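Local coordinates for protein aminoglycoside 6'-n-acetyltransferase (Salmonella choleraesuis, PDB 2VBQ) that transfers an acetyl group from acetyl-CoA to the 6'-amino group of aminoglycoside antibiotics, thereby conferring drug resistance, and works as a homodimer, at residues A80-D85 and Q121-N126; C90-V95 and G128-A133; I101-S106 and K114-A119. All coordinates share one frame; numbering follows the deposited sequence.

Interaction 1: A80-D85 and Q121-N126; sequences ASIRHD and QRWGTN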
ATOM      1  N   ALA A  80       6.973  -0.576  11.618  1.00 10.00           N
ATOM      2  CA  ALA A  80       6.834  -1.596  10.567  1.00 10.54           C
ATOM      3  C   ALA A  80       5.454  -2.261  10.637  1.00 10.13           C
ATOM      4  O   ALA A  80       4.796  -2.238  11.676  1.00 10.77           O
ATOM      5  CB  ALA A  80       7.942  -2.623  10.669  1.00 10.02           C
ATOM      6  N   SER A  81       5.006  -2.800   9.514  1.00 10.45           N
ATOM      7  CA  SER A  81       3.791  -3.586   9.479  1.00 10.60           C
ATOM      8  C   SER A  81       4.009  -4.841   8.648  1.00 10.71           C
ATOM      9  O   SER A  81       4.958  -4.923   7.861  1.00 10.15           O
ATOM     10  CB  SER A  81       2.666  -2.773   8.826  1.00 10.34           C
ATOM     11  OG  SER A  81       2.991  -2.510   7.458  1.00 11.55           O
ATOM     12  N   ILE A  82       3.096  -5.798   8.816  1.00 10.76           N
ATOM     13  CA  ILE A  82       2.945  -6.910   7.883  1.00 10.30           C
ATOM     14  C   ILE A  82       1.666  -6.626   7.098  1.00 10.64           C
ATOM     15  O   ILE A  82       0.545  -6.639   7.655  1.00 11.38           O
ATOM     16  CB  ILE A  82       2.776  -8.251   8.604  1.00 10.30           C
ATOM     17  CG1 ILE A  82       3.914  -8.482   9.620  1.00 10.24           C
ATOM     18  CG2 ILE A  82       2.627  -9.402   7.534  1.00 11.14           C
ATOM     19  CD1 ILE A  82       5.305  -8.552   9.032  1.00 11.81           C
ATOM     20  N   ARG A  83       1.837  -6.369   5.814  1.00 10.18           N
ATOM     21  CA  ARG A  83       0.737  -5.940   4.980  1.00 11.75           C
ATOM     22  C   ARG A  83       0.226  -7.115   4.151  1.00 11.73           C
ATOM     23  O   ARG A  83       1.008  -7.784   3.488  1.00 11.46           O
ATOM     24  CB  ARG A  83       1.162  -4.800   4.036  1.00 12.09           C
ATOM     25  CG  ARG A  83       1.334  -3.439   4.714  1.00 12.61           C
ATOM     26  CD  ARG A  83       1.333  -2.383   3.619  1.00 12.32           C
ATOM     27  NE  ARG A  83       1.699  -1.029   4.027  1.00 12.55           N
ATOM     28  CZ  ARG A  83       1.853  -0.016   3.164  1.00 12.21           C
ATOM     29  NH1 ARG A  83       1.661  -0.212   1.861  1.00 10.63           N
ATOM     30  NH2 ARG A  83       2.195   1.192   3.592  1.00  9.78           N
ATOM     31  N   HIS A  84      -1.082  -7.360   4.227  1.00 11.84           N
ATOM     32  CA  HIS A  84      -1.773  -8.283   3.299  1.00 12.19           C
ATOM     33  C   HIS A  84      -2.367  -7.572   2.066  1.00 12.31           C
ATOM     34  O   HIS A  84      -2.664  -8.231   1.069  1.00 12.10           O
ATOM     35  CB  HIS A  84      -2.873  -9.067   4.010  1.00 11.01           C
ATOM     36  CG  HIS A  84      -2.364 -10.152   4.914  1.00 12.23           C
ATOM     37  ND1 HIS A  84      -2.065 -11.428   4.466  1.00 10.79           N
ATOM     38  CD2 HIS A  84      -2.130 -10.158   6.250  1.00 12.11           C
ATOM     39  CE1 HIS A  84      -1.657 -12.164   5.485  1.00 11.56           C
ATOM     40  NE2 HIS A  84      -1.680 -11.416   6.580  1.00 11.25           N
ATOM     41  N   ASP A  85      -2.564  -6.251   2.140  1.00 12.66           N
ATOM     42  CA  ASP A  85      -3.051  -5.495   0.968  1.00 12.75           C
ATOM     43  C   ASP A  85      -1.982  -5.626  -0.136  1.00 12.96           C
ATOM     44  O   ASP A  85      -0.798  -5.854   0.159  1.00 12.22           O
ATOM     45  CB  ASP A  85      -3.210  -3.999   1.252  1.00 12.29           C
ATOM     46  CG  ASP A  85      -4.275  -3.667   2.296  1.00 12.23           C
ATOM     47  OD1 ASP A  85      -5.099  -4.510   2.696  1.00 12.82           O
ATOM     48  OD2 ASP A  85      -4.278  -2.500   2.733  1.00 13.79           O
ATOM     49  N   GLN A 121      13.436  -6.230   8.985  1.00 13.22           N
ATOM     50  CA  GLN A 121      13.647  -7.416   8.125  1.00 15.43           C
ATOM     51  C   GLN A 121      13.583  -8.744   8.875  1.00 15.35           C
ATOM     52  O   GLN A 121      12.897  -9.686   8.430  1.00 15.61           O
ATOM     53  CB  GLN A 121      14.968  -7.316   7.341  1.00 15.52           C
ATOM     54  CG  GLN A 121      15.102  -8.411   6.258  1.00 17.78           C
ATOM     55  CD  GLN A 121      16.380  -8.302   5.455  1.00 19.45           C
ATOM     56  OE1 GLN A 121      16.831  -7.208   5.118  1.00 23.49           O
ATOM     57  NE2 GLN A 121      16.975  -9.445   5.146  1.00 25.29           N
ATOM     58  N   ARG A 122      14.295  -8.813  10.000  1.00 15.35           N
ATOM     59  CA  ARG A 122      14.321  -9.980  10.900  1.00 16.60           C
ATOM     60  C   ARG A 122      12.889 -10.317  11.372  1.00 15.87           C
ATOM     61  O   ARG A 122      12.424 -11.453  11.255  1.00 14.31           O
ATOM     62  CB  ARG A 122      15.251  -9.673  12.093  1.00 16.47           C
ATOM     63  CG  ARG A 122      15.536 -10.815  13.099  1.00 18.58           C
ATOM     64  CD  ARG A 122      16.417 -10.310  14.278  1.00 20.26           C
ATOM     65  NE  ARG A 122      17.549  -9.527  13.750  1.00 27.79           N
ATOM     66  CZ  ARG A 122      17.938  -8.302  14.132  1.00 26.79           C
ATOM     67  NH1 ARG A 122      17.333  -7.651  15.130  1.00 28.50           N
ATOM     68  NH2 ARG A 122      18.964  -7.731  13.506  1.00 23.57           N
ATOM     69  N   TRP A 123      12.181  -9.302  11.873  1.00 14.57           N
ATOM     70  CA  TRP A 123      10.789  -9.450  12.268  1.00 13.97           C
ATOM     71  C   TRP A 123       9.901  -9.985  11.104  1.00 13.97           C
ATOM     72  O   TRP A 123       9.134 -10.965  11.270  1.00 13.44           O
ATOM     73  CB  TRP A 123      10.259  -8.107  12.825  1.00 12.97           C
ATOM     74  CG  TRP A 123       8.829  -8.142  13.264  1.00 12.56           C
ATOM     75  CD1 TRP A 123       8.311  -8.841  14.328  1.00 11.53           C
ATOM     76  CD2 TRP A 123       7.736  -7.436  12.673  1.00 12.00           C
ATOM     77  NE1 TRP A 123       6.965  -8.616  14.418  1.00 12.54           N
ATOM     78  CE2 TRP A 123       6.583  -7.763  13.412  1.00 13.82           C
ATOM     79  CE3 TRP A 123       7.615  -6.568  11.578  1.00 13.08           C
ATOM     80  CZ2 TRP A 123       5.315  -7.258  13.089  1.00 12.92           C
ATOM     81  CZ3 TRP A 123       6.364  -6.052  11.264  1.00 11.83           C
ATOM     82  CH2 TRP A 123       5.220  -6.395  12.031  1.00 11.52           C
ATOM     83  N   GLY A 124      10.005  -9.363   9.942  1.00 13.41           N
ATOM     84  CA  GLY A 124       9.176  -9.781   8.812  1.00 14.07           C
ATOM     85  C   GLY A 124       9.538 -11.174   8.296  1.00 15.74           C
ATOM     86  O   GLY A 124       8.654 -11.968   7.903  1.00 14.16           O
ATOM     87  N   THR A 125      10.837 -11.473   8.282  1.00 15.61           N
ATOM     88  CA  THR A 125      11.314 -12.798   7.887  1.00 18.30           C
ATOM     89  C   THR A 125      10.780 -13.872   8.829  1.00 18.68           C
ATOM     90  O   THR A 125      10.284 -14.909   8.374  1.00 19.02           O
ATOM     91  CB  THR A 125      12.865 -12.833   7.771  1.00 18.26           C
ATOM     92  OG1 THR A 125      13.241 -12.007   6.658  1.00 21.17           O
ATOM     93  CG2 THR A 125      13.412 -14.266   7.556  1.00 19.12           C
ATOM     94  N   ASN A 126      10.828 -13.612  10.130  1.00 19.25           N
ATOM     95  CA  ASN A 126      10.305 -14.580  11.095  1.00 21.00           C
ATOM     96  C   ASN A 126       8.774 -14.779  11.023  1.00 21.26           C
ATOM     97  O   ASN A 126       8.246 -15.816  11.464  1.00 20.94           O
ATOM     98  CB  ASN A 126      10.739 -14.205  12.513  1.00 21.77           C
ATOM     99  CG  ASN A 126      12.160 -14.636  12.824  1.00 26.26           C
ATOM    100  OD1 ASN A 126      12.762 -14.176  13.799  1.00 29.18           O
ATOM    101  ND2 ASN A 126      12.710 -15.530  11.993  1.00 31.47           N
TER

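Interaction 2: C90-V95 and G128-A133; sequences CDSSPV and GCREMA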
ATOM      1  N   CYS A  90       5.613  -5.367  -5.481  1.00 17.57           N
ATOM      2  CA  CYS A  90       5.823  -6.686  -4.877  1.00 18.11           C
ATOM      3  C   CYS A  90       5.041  -7.761  -5.616  1.00 19.27           C
ATOM      4  O   CYS A  90       4.009  -7.470  -6.195  1.00 20.00           O
ATOM      5  CB  CYS A  90       5.432  -6.655  -3.385  1.00 16.89           C
ATOM      6  SG  CYS A  90       6.520  -5.567  -2.402  1.00 17.99           S
ATOM      7  N   ASP A  91       5.533  -8.996  -5.569  1.00 21.66           N
ATOM      8  CA  ASP A  91       4.887 -10.143  -6.217  1.00 23.25           C
ATOM      9  C   ASP A  91       4.276 -11.114  -5.239  1.00 23.36           C
ATOM     10  O   ASP A  91       3.500 -11.983  -5.644  1.00 24.49           O
ATOM     11  CB  ASP A  91       5.881 -10.917  -7.099  1.00 23.78           C
ATOM     12  CG  ASP A  91       6.539 -10.046  -8.121  1.00 26.93           C
ATOM     13  OD1 ASP A  91       5.823  -9.289  -8.824  1.00 30.55           O
ATOM     14  OD2 ASP A  91       7.787 -10.118  -8.232  1.00 31.62           O
ATOM     15  N   SER A  92       4.618 -11.005  -3.960  1.00 22.75           N
ATOM     16  CA  SER A  92       4.106 -11.974  -2.988  1.00 21.86           C
ATOM     17  C   SER A  92       3.310 -11.286  -1.895  1.00 20.27           C
ATOM     18  O   SER A  92       3.216 -10.057  -1.880  1.00 20.79           O
ATOM     19  CB  SER A  92       5.243 -12.836  -2.410  1.00 22.47           C
ATOM     20  OG  SER A  92       6.216 -12.021  -1.787  1.00 26.37           O
ATOM     21  N   SER A  93       2.721 -12.090  -1.013  1.00 18.87           N
ATOM     22  CA  SER A  93       1.915 -11.595   0.097  1.00 17.86           C
ATOM     23  C   SER A  93       1.968 -12.617   1.232  1.00 16.99           C
ATOM     24  O   SER A  93       1.928 -13.821   0.985  1.00 18.00           O
ATOM     25  CB  SER A  93       0.466 -11.250  -0.347  1.00 18.01           C
ATOM     26  OG  SER A  93      -0.269 -10.582   0.666  1.00 14.93           O
ATOM     27  N   PRO A  94       2.101 -12.151   2.489  1.00 15.81           N
ATOM     28  CA  PRO A  94       2.145 -10.765   2.925  1.00 14.98           C
ATOM     29  C   PRO A  94       3.552 -10.157   2.745  1.00 14.55           C
ATOM     30  O   PRO A  94       4.509 -10.876   2.401  1.00 14.37           O
ATOM     31  CB  PRO A  94       1.786 -10.858   4.423  1.00 14.49           C
ATOM     32  CG  PRO A  94       2.409 -12.145   4.842  1.00 15.08           C
ATOM     33  CD  PRO A  94       2.262 -13.081   3.631  1.00 16.12           C
ATOM     34  N   VAL A  95       3.647  -8.849   2.980  1.00 13.32           N
ATOM     35  CA  VAL A  95       4.890  -8.091   2.801  1.00 12.55           C
ATOM     36  C   VAL A  95       5.195  -7.340   4.109  1.00 12.25           C
ATOM     37  O   VAL A  95       4.267  -6.794   4.742  1.00 11.55           O
ATOM     38  CB  VAL A  95       4.772  -7.093   1.594  1.00 12.33           C
ATOM     39  CG1 VAL A  95       5.993  -6.166   1.497  1.00 11.57           C
ATOM     40  CG2 VAL A  95       4.584  -7.850   0.289  1.00 12.06           C
ATOM     41  N   GLY A 128       7.310 -14.950   8.118  1.00 20.69           N
ATOM     42  CA  GLY A 128       7.112 -15.537   6.802  1.00 19.78           C
ATOM     43  C   GLY A 128       6.929 -14.574   5.642  1.00 19.79           C
ATOM     44  O   GLY A 128       6.326 -14.943   4.620  1.00 19.27           O
ATOM     45  N   CYS A 129       7.431 -13.342   5.759  1.00 18.37           N
ATOM     46  CA  CYS A 129       7.399 -12.456   4.591  1.00 18.80           C
ATOM     47  C   CYS A 129       8.577 -12.710   3.634  1.00 19.47           C
ATOM     48  O   CYS A 129       9.718 -12.852   4.071  1.00 19.44           O
ATOM     49  CB  CYS A 129       7.359 -10.962   4.994  1.00 18.39           C
ATOM     50  SG  CYS A 129       5.920 -10.518   6.022  1.00 17.94           S
ATOM     51  N   ARG A 130       8.292 -12.747   2.332  1.00 20.00           N
ATOM     52  CA  ARG A 130       9.351 -12.961   1.322  1.00 21.37           C
ATOM     53  C   ARG A 130       9.970 -11.658   0.842  1.00 19.75           C
ATOM     54  O   ARG A 130      11.088 -11.650   0.338  1.00 19.58           O
ATOM     55  CB  ARG A 130       8.829 -13.784   0.132  1.00 21.20           C
ATOM     56  CG  ARG A 130       8.219 -15.125   0.541  1.00 25.25           C
ATOM     57  CD  ARG A 130       8.135 -16.164  -0.616  1.00 26.25           C
ATOM     58  NE  ARG A 130       6.955 -16.017  -1.478  1.00 36.14           N
ATOM     59  CZ  ARG A 130       5.694 -16.248  -1.101  1.00 40.19           C
ATOM     60  NH1 ARG A 130       5.408 -16.614   0.150  1.00 42.84           N
ATOM     61  NH2 ARG A 130       4.704 -16.099  -1.979  1.00 42.67           N
ATOM     62  N   GLU A 131       9.245 -10.554   1.019  1.00 18.43           N
ATOM     63  CA  GLU A 131       9.670  -9.262   0.506  1.00 17.79           C
ATOM     64  C   GLU A 131       9.498  -8.209   1.596  1.00 16.68           C
ATOM     65  O   GLU A 131       8.559  -8.283   2.407  1.00 16.39           O
ATOM     66  CB  GLU A 131       8.833  -8.854  -0.713  1.00 17.58           C
ATOM     67  CG  GLU A 131       9.077  -9.667  -1.988  1.00 18.89           C
ATOM     68  CD  GLU A 131       7.971  -9.478  -3.031  1.00 18.25           C
ATOM     69  OE1 GLU A 131       6.779  -9.660  -2.700  1.00 21.68           O
ATOM     70  OE2 GLU A 131       8.279  -9.136  -4.181  1.00 21.69           O
ATOM     71  N   MET A 132      10.413  -7.248   1.598  1.00 14.93           N
ATOM     72  CA  MET A 132      10.296  -6.037   2.389  1.00 13.86           C
ATOM     73  C   MET A 132      10.133  -4.870   1.436  1.00 13.57           C
ATOM     74  O   MET A 132      10.804  -4.803   0.394  1.00 13.54           O
ATOM     75  CB  MET A 132      11.530  -5.852   3.289  1.00 14.23           C
ATOM     76  CG  MET A 132      11.600  -4.501   4.052  1.00 12.98           C
ATOM     77  SD  MET A 132      12.770  -4.531   5.429  1.00 14.27           S
ATOM     78  CE  MET A 132      14.283  -4.857   4.514  1.00 14.98           C
ATOM     79  N   ALA A 133       9.228  -3.961   1.775  1.00 12.66           N
ATOM     80  CA  ALA A 133       9.005  -2.775   0.964  1.00 11.71           C
ATOM     81  C   ALA A 133       8.919  -1.498   1.795  1.00 12.14           C
ATOM     82  O   ALA A 133       8.806  -1.536   3.046  1.00 11.04           O
ATOM     83  CB  ALA A 133       7.761  -2.941   0.089  1.00 10.60           C
TER
HETATM   84  O   HOH W   1       5.494 -13.297   1.566  1.00 25.35           O

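Interaction 3: I101-S106 and K114-A119; sequences IFVLPS and KQLIAA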
ATOM      1  N   ILE A 101      10.599   5.805   9.482  1.00 10.10           N
ATOM      2  CA  ILE A 101      11.934   5.690  10.033  1.00 10.71           C
ATOM      3  C   ILE A 101      12.514   7.093  10.260  1.00 11.13           C
ATOM      4  O   ILE A 101      12.371   7.995   9.411  1.00 12.09           O
ATOM      5  CB  ILE A 101      12.867   4.785   9.166  1.00 10.22           C
ATOM      6  CG1 ILE A 101      14.133   4.408   9.944  1.00 12.18           C
ATOM      7  CG2 ILE A 101      13.171   5.458   7.791  1.00 10.75           C
ATOM      8  CD1 ILE A 101      14.833   3.164   9.472  1.00 13.08           C
ATOM      9  N   PHE A 102      13.174   7.250  11.402  1.00 11.34           N
ATOM     10  CA  PHE A 102      13.729   8.535  11.816  1.00 11.21           C
ATOM     11  C   PHE A 102      14.883   8.310  12.763  1.00 10.58           C
ATOM     12  O   PHE A 102      14.780   7.504  13.695  1.00 11.21           O
ATOM     13  CB  PHE A 102      12.645   9.389  12.499  1.00 11.37           C
ATOM     14  CG  PHE A 102      13.180  10.672  13.125  1.00 11.16           C
ATOM     15  CD1 PHE A 102      13.306  11.849  12.361  1.00 13.13           C
ATOM     16  CD2 PHE A 102      13.541  10.701  14.470  1.00 10.51           C
ATOM     17  CE1 PHE A 102      13.816  13.062  12.962  1.00 11.96           C
ATOM     18  CE2 PHE A 102      14.045  11.876  15.066  1.00 10.65           C
ATOM     19  CZ  PHE A 102      14.174  13.051  14.305  1.00 12.67           C
ATOM     20  N   VAL A 103      15.981   9.021  12.532  1.00  9.99           N
ATOM     21  CA  VAL A 103      17.132   9.013  13.430  1.00 10.07           C
ATOM     22  C   VAL A 103      17.431  10.467  13.770  1.00 11.01           C
ATOM     23  O   VAL A 103      17.386  11.321  12.874  1.00 11.68           O
ATOM     24  CB  VAL A 103      18.383   8.336  12.786  1.00  9.86           C
ATOM     25  CG1 VAL A 103      19.632   8.444  13.689  1.00  8.60           C
ATOM     26  CG2 VAL A 103      18.092   6.865  12.446  1.00 10.89           C
ATOM     27  N   LEU A 104      17.669  10.754  15.051  1.00 10.72           N
ATOM     28  CA  LEU A 104      17.946  12.138  15.475  1.00 11.68           C
ATOM     29  C   LEU A 104      19.109  12.720  14.671  1.00 12.05           C
ATOM     30  O   LEU A 104      20.101  12.013  14.435  1.00 10.91           O
ATOM     31  CB  LEU A 104      18.312  12.187  16.963  1.00 11.09           C
ATOM     32  CG  LEU A 104      17.147  12.008  17.946  1.00 12.52           C
ATOM     33  CD1 LEU A 104      17.671  11.757  19.334  1.00 10.28           C
ATOM     34  CD2 LEU A 104      16.232  13.211  17.938  1.00 10.51           C
ATOM     35  N   PRO A 105      18.996  14.001  14.263  1.00 13.00           N
ATOM     36  CA  PRO A 105      20.055  14.680  13.478  1.00 13.18           C
ATOM     37  C   PRO A 105      21.487  14.394  13.960  1.00 13.46           C
ATOM     38  O   PRO A 105      22.316  14.004  13.137  1.00 13.36           O
ATOM     39  CB  PRO A 105      19.670  16.160  13.577  1.00 13.67           C
ATOM     40  CG  PRO A 105      18.175  16.111  13.610  1.00 12.53           C
ATOM     41  CD  PRO A 105      17.838  14.896  14.483  1.00 12.49           C
ATOM     42  N   SER A 106      21.738  14.464  15.276  1.00 14.81           N
ATOM     43  CA  SER A 106      23.092  14.343  15.823  1.00 15.36           C
ATOM     44  C   SER A 106      23.657  12.931  15.752  1.00 15.83           C
ATOM     45  O   SER A 106      24.869  12.740  15.926  1.00 15.43           O
ATOM     46  CB  SER A 106      23.177  14.835  17.271  1.00 15.80           C
ATOM     47  OG  SER A 106      22.817  16.200  17.366  1.00 18.09           O
ATOM     48  N   LYS A 114      20.392   1.581   9.292  1.00 11.49           N
ATOM     49  CA  LYS A 114      20.785   0.239   8.844  1.00 12.40           C
ATOM     50  C   LYS A 114      20.351  -0.850   9.854  1.00 12.14           C
ATOM     51  O   LYS A 114      19.703  -1.835   9.496  1.00 10.78           O
ATOM     52  CB  LYS A 114      22.297   0.208   8.646  1.00 12.84           C
ATOM     53  CG  LYS A 114      22.875  -1.100   8.155  1.00 16.99           C
ATOM     54  CD  LYS A 114      24.349  -0.904   7.915  1.00 21.90           C
ATOM     55  CE  LYS A 114      25.095  -2.197   8.071  1.00 27.96           C
ATOM     56  NZ  LYS A 114      24.939  -3.021   6.846  1.00 30.98           N
ATOM     57  N   GLN A 115      20.706  -0.652  11.115  1.00 12.88           N
ATOM     58  CA  GLN A 115      20.363  -1.608  12.151  1.00 13.74           C
ATOM     59  C   GLN A 115      18.869  -1.655  12.447  1.00 12.82           C
ATOM     60  O   GLN A 115      18.325  -2.736  12.620  1.00 11.82           O
ATOM     61  CB  GLN A 115      21.180  -1.373  13.393  1.00 14.97           C
ATOM     62  CG  GLN A 115      22.645  -1.758  13.159  1.00 20.12           C
ATOM     63  CD  GLN A 115      23.444  -1.731  14.426  1.00 26.88           C
ATOM     64  OE1 GLN A 115      24.517  -1.123  14.465  1.00 31.69           O
ATOM     65  NE2 GLN A 115      22.933  -2.389  15.485  1.00 28.76           N
ATOM     66  N   LEU A 116      18.203  -0.497  12.437  1.00 12.08           N
ATOM     67  CA  LEU A 116      16.742  -0.462  12.550  1.00 11.88           C
ATOM     68  C   LEU A 116      16.067  -1.305  11.443  1.00 12.03           C
ATOM     69  O   LEU A 116      15.194  -2.124  11.720  1.00 10.54           O
ATOM     70  CB  LEU A 116      16.226   0.984  12.495  1.00 12.62           C
ATOM     71  CG  LEU A 116      16.359   1.781  13.797  1.00 12.52           C
ATOM     72  CD1 LEU A 116      16.192   3.309  13.529  1.00 13.32           C
ATOM     73  CD2 LEU A 116      15.314   1.257  14.839  1.00 11.90           C
ATOM     74  N   ILE A 117      16.494  -1.105  10.199  1.00 11.73           N
ATOM     75  CA  ILE A 117      15.917  -1.818   9.055  1.00 12.41           C
ATOM     76  C   ILE A 117      16.235  -3.338   9.098  1.00 12.03           C
ATOM     77  O   ILE A 117      15.390  -4.168   8.743  1.00 11.12           O
ATOM     78  CB  ILE A 117      16.343  -1.117   7.709  1.00 12.19           C
ATOM     79  CG1 ILE A 117      15.566   0.201   7.572  1.00 13.34           C
ATOM     80  CG2 ILE A 117      16.100  -2.011   6.458  1.00 11.75           C
ATOM     81  CD1 ILE A 117      16.113   1.159   6.523  1.00 13.36           C
ATOM     82  N   ALA A 118      17.435  -3.682   9.563  1.00 12.20           N
ATOM     83  CA  ALA A 118      17.802  -5.079   9.813  1.00 11.73           C
ATOM     84  C   ALA A 118      16.850  -5.765  10.804  1.00 12.56           C
ATOM     85  O   ALA A 118      16.479  -6.939  10.607  1.00 12.18           O
ATOM     86  CB  ALA A 118      19.235  -5.175  10.277  1.00 11.68           C
ATOM     87  N   ALA A 119      16.452  -5.035  11.854  1.00 12.15           N
ATOM     88  CA  ALA A 119      15.476  -5.518  12.831  1.00 12.60           C
ATOM     89  C   ALA A 119      14.080  -5.701  12.210  1.00 12.29           C
ATOM     90  O   ALA A 119      13.412  -6.711  12.488  1.00 13.06           O
ATOM     91  CB  ALA A 119      15.401  -4.571  14.050  1.00 11.48           C
TER

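Interaction 1: A80-D85 and Q121-N126
Trp123 presents its six-membered ring to strand 80-83, and the residues of the strand meet that ring from different directions. Ile82 comes over one face: its CD1 lies 3.9 Å from the centroid of the six-membered ring of Trp123, 26° off the ring normal, a CH-pi contact. The approach is close along the whole branch, for Ile82 CG1 sits 3.4 Å from Trp123 CH2, while the two side chains run obliquely to one another. Ile82 places this branch beside its own backbone N (chi1 -53°), and the CD1 methyl also reaches Gly124 CA at 4.1 Å; Gly124 has no side chain, so its CA is the partner. Ser81 offers backbone, not side chain: its carbonyl carbon stands 3.7 Å from Trp123 CZ3, at the ring edge and near its plane. Ala80 touches with its methyl, CB to Trp123 CZ3 at 3.8 Å, from an oblique direction. The indole reaches this far because its CG is anti to the backbone N. The contact is van der Waals packing, with one CH-pi approach; Ser81 directs its CB away from the helix, and its OG hydrogen-bonds to Glu99. Helix 112-126 thus lies on one face of the central sheet, where the axes of helix segment 121-126 and strand segment 80-83 approach to 9.4 Å at 25°, with Trp123 also touching Val96 of strand 95-103 and Ala64 of strand 63-70.

Interaction 2: C90-V95 and G128-A133
The loop that leads into strand 95-103 is fastened to the start of strand 131-136 by one buried carboxylate, Glu131, which accepts from the successive N-H groups of Asp91 and Ser92. Glu131 OE2 accepts from Asp91 N through its syn lone pair, at 3.1 Å and nearly straight at 169°; the bond from Asp91 N to the other oxygen is weak. Glu131 OE1 is gripped twice from the same face of its plane: Ser92 N donates at 2.8 Å, 31° out of the plane, and Ser92 OG at 2.6 Å from farther above it. The serine hydroxyl sits between its backbone N and carbonyl carbon (chi1 58°), which lets OG and N meet the same oxygen. Next to this, Arg130 bends at chi3 and lays a face of its guanidinium on Ser92 CB, which is 3.3 Å from Arg130 NH2. A water donates to Pro94 O and accepts from Arg130 N, bridging the backbones where a cis peptide precedes the proline. Farther along strand 131-133, Val95 CG1 and Cys90 SG close on Ala133 CB, at 3.9 and 3.8 Å. Arg162 of the second subunit forms salt bridges with both Glu131 and Asp91, probably offsetting their like charges. Gly128 ends helix 112-126 in a Schellman motif, strand 131-136 pairs with strand 95-103, and across the dimer interface a strand of the second subunit continues the sheet.

Interaction 3: I101-S106 and K114-A119
Ile101 leaves strand 101-103 with its CB directed at helix 114-119, and the side chain can be followed outward to a single touching methyl. From CB, the CG1 branch is anti to the backbone N (chi1 -166°) and continues extended through chi2, while CG2 lies between the backbone N and the carbonyl carbon; neither CG atom comes within 4.2 Å of the helix residues. The terminal CD1 makes the contact. It lies 3.6 Å from Ile117 CG1 and 3.8 Å from Ile117 CD1, the two isoleucine side chains crossing at about a right angle, and it also meets Leu116 CB at 4.0 Å. The Ile101 side chain packs on Ala78 of strand 73-83 as well. Two residues on, Val103 CG2 adds a looser touch, 4.2 Å from Leu116 CD1. Strand and helix segments run at 148° to one another, as the first two elements of a beta-alpha-beta unit. The chemistry is wholly aliphatic between strand and helix, implying a union by shape and dispersion, with no polar bond to dictate direction. Both segments also border the acetyl-CoA site: main-chain N-H groups of Ile101, Val103 and Lys114 hydrogen-bond to the bisubstrate inhibitor, and the Ile101 side chain comes within about 3 Å of it.

How the interactions relate
Helix 112-126 ties the three contacts together: interaction 3 uses its early turns, interaction 1 its last, and segment 128-133 of interaction 2 follows its end. Interactions 1 and 2 are neighbours, their centres about 8 Å apart, joined by probable hydrogen bonds from Arg83 N to Val95 O (2.7 Å) and from Cys129 N to Gly124 O (2.8 Å). The centre of interaction 3 is about 17 Å and 21 Å from those of interactions 1 and 2, yet Met132 CE still packs on Ile117 CG2 at 3.9 Å. Interaction 3 carries acetyl-CoA-binding residues; interactions 1 and 2 both touch the second subunit, and the side chains of Ser81 and Asp91 each lie about 7 Å from a bound inhibitor.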